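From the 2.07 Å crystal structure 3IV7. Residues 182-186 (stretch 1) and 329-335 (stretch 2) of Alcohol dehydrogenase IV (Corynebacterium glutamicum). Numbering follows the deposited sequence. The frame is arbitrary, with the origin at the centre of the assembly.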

# COMPACT_ATOMS: atom_id res chain seq x y z
N LEU A 182 -11.58 3.34 9.07
CA LEU A 182 -10.97 4.42 9.85
C LEU A 182 -11.01 4.20 11.36
O LEU A 182 -10.19 4.76 12.08
CB LEU A 182 -11.59 5.77 9.48
CG LEU A 182 -11.32 6.21 8.02
CD1 LEU A 182 -11.99 7.53 7.71
CD2 LEU A 182 -9.81 6.27 7.76
N TRP A 183 -11.99 3.42 11.84
CA TRP A 183 -12.05 3.02 13.26
C TRP A 183 -12.13 1.48 13.33
O TRP A 183 -12.67 0.91 14.27
CB TRP A 183 -13.24 3.69 14.00
CG TRP A 183 -14.50 3.57 13.26
CD1 TRP A 183 -15.19 2.42 13.00
CD2 TRP A 183 -15.20 4.62 12.60
NE1 TRP A 183 -16.26 2.69 12.19
CE2 TRP A 183 -16.30 4.03 11.93
CE3 TRP A 183 -15.02 6.00 12.48
CZ2 TRP A 183 -17.19 4.76 11.17
CZ3 TRP A 183 -15.92 6.72 11.75
CH2 TRP A 183 -17.00 6.10 11.10
N GLY A 184 -11.56 0.81 12.32
CA GLY A 184 -11.58 -0.66 12.25
C GLY A 184 -10.82 -1.29 13.41
O GLY A 184 -10.03 -0.61 14.08
N PRO A 185 -11.03 -2.61 13.64
CA PRO A 185 -10.34 -3.26 14.74
C PRO A 185 -8.82 -3.23 14.61
O PRO A 185 -8.15 -3.22 15.61
CB PRO A 185 -10.84 -4.71 14.67
CG PRO A 185 -11.40 -4.86 13.29
CD PRO A 185 -11.92 -3.53 12.93
N ASN A 186 -8.31 -3.22 13.38
CA ASN A 186 -6.85 -3.13 13.13
C ASN A 186 -6.50 -1.92 12.29
O ASN A 186 -5.63 -1.98 11.44
CB ASN A 186 -6.34 -4.40 12.48
CG ASN A 186 -6.69 -5.66 13.29
OD1 ASN A 186 -7.49 -6.49 12.86
ND2 ASN A 186 -6.13 -5.76 14.48
N VAL A 329 -19.51 -6.89 17.47
CA VAL A 329 -18.91 -5.56 17.36
C VAL A 329 -17.53 -5.54 18.02
O VAL A 329 -17.38 -6.06 19.10
CB VAL A 329 -19.77 -4.47 18.01
CG1 VAL A 329 -19.12 -3.11 17.81
CG2 VAL A 329 -21.20 -4.48 17.43
N PRO A 330 -16.51 -4.96 17.35
CA PRO A 330 -15.19 -4.86 17.98
C PRO A 330 -15.22 -4.15 19.30
O PRO A 330 -15.91 -3.14 19.45
CB PRO A 330 -14.39 -4.05 16.97
CG PRO A 330 -15.02 -4.41 15.65
CD PRO A 330 -16.48 -4.56 15.93
N ALA A 331 -14.48 -4.68 20.26
CA ALA A 331 -14.38 -4.04 21.57
C ALA A 331 -13.93 -2.58 21.43
O ALA A 331 -14.35 -1.71 22.20
CB ALA A 331 -13.40 -4.83 22.46
N ASN A 332 -13.12 -2.29 20.40
CA ASN A 332 -12.58 -0.95 20.24
C ASN A 332 -13.42 0.04 19.39
O ASN A 332 -12.97 1.14 19.12
CB ASN A 332 -11.14 -1.03 19.69
CG ASN A 332 -11.09 -1.26 18.19
OD1 ASN A 332 -11.94 -1.98 17.62
ND2 ASN A 332 -10.11 -0.65 17.53
N ASN A 333 -14.66 -0.31 19.05
CA ASN A 333 -15.50 0.67 18.34
C ASN A 333 -15.49 2.02 19.10
O ASN A 333 -15.57 2.03 20.31
CB ASN A 333 -16.94 0.19 18.20
CG ASN A 333 -17.78 1.13 17.38
OD1 ASN A 333 -17.58 1.26 16.18
ND2 ASN A 333 -18.70 1.83 18.03
N PRO A 334 -15.37 3.15 18.37
CA PRO A 334 -15.27 4.44 19.02
C PRO A 334 -16.32 4.74 20.12
O PRO A 334 -15.95 5.17 21.20
CB PRO A 334 -15.41 5.41 17.87
CG PRO A 334 -14.78 4.72 16.74
CD PRO A 334 -14.91 3.22 16.98
N ARG A 335 -17.60 4.57 19.80
CA ARG A 335 -18.71 4.80 20.76
C ARG A 335 -19.16 3.44 21.29
O ARG A 335 -19.37 2.52 20.51
CB ARG A 335 -19.87 5.47 20.02
CG ARG A 335 -21.06 5.95 20.89
CD ARG A 335 -21.95 6.79 20.03
NE ARG A 335 -23.08 7.38 20.71
CZ ARG A 335 -23.97 8.17 20.13
NH1 ARG A 335 -23.88 8.44 18.82
NH2 ARG A 335 -24.98 8.69 20.83
O HOH W 1 -13.56 -1.42 15.26

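A single water joins the two loops more tightly than any direct polar contact between them: it donates one hydrogen bond to the backbone Trp183 O (2.7 Å from the water oxygen) and another to the side-chain Asn332 OD1 (2.9 Å from the water oxygen). Both acceptors lack hydrogens of their own to offer each other, so a water that can donate twice satisfies the pair. Next to this bridge lies the one direct hydrogen bond across the contact, from Asn332 ND2 to Gly184 O. The bond is nearly straight, at 170°, but weak, since Asn332 ND2 and Gly184 O are 3.5 Å apart. The amide of Asn332 thus serves two successive backbone carbonyls of the first loop, its nitrogen reaching Gly184 directly and its oxygen reaching Trp183 through the water. Asn332 OD1 also lies 3.5 Å from Pro185 CA, a close approach that places the carboxamide beside the proline backbone.

Asn332 sits in a turn of its own loop. Pro330 to Asn333 form a type I beta turn, closed by the backbone hydrogen bond from Asn333 N to Pro330 O (3.1 Å). Asn332 occupies the third position of the turn, with phi/psi of -90/10°, and its CA-to-CB bond points toward the first loop; chi1 is in the p well at 80°. Ala331, at the second position, makes no contact with the first loop.

Prolines flank this polar centre. The closest approach between the two loops is apolar: Trp183 CB meets Pro334 CG at 3.3 Å, a tight packing distance for two carbons. The CA-to-CB bonds of both residues point toward the opposing loop, and Pro334 lies oblique to the indole ring. Trp183, buried and with chi1 in the p well, has the largest area covered by the other stretch, 65 Å². Its ring also passes Asn333, with Trp183 CD1 4.1 Å from Asn333 OD1, a contact too long to suggest a strong interaction. The CA-to-CB bond of Asn333 runs sideways, although the end of its side chain comes nearer; Asn333 ND2 donates to Arg335 O at 2.7 Å, bracing the second loop from within.

At the other end, Pro185 CD and Pro330 CG come within 4.2 Å, a looser apolar contact than that at Trp183. The rings have different puckers, C-gamma endo in Pro185 and C-gamma exo in Pro330. Here the backbones are also near, with Pro185 CA and Pro330 CA 6.0 Å apart, against 6.6 Å between Trp183 CA and Asn333 CA.

Gly184 takes part through its carbonyl. A CB at this position would point away from the second loop and find nothing of it within 5.5 Å; the crowding would come instead from Pro185 CD, 3.3 Å from the ideal Gly184 CB. Altogether the contact buries 255 Å², summed over both sides, and brings together residues at least 145 positions apart in one chain.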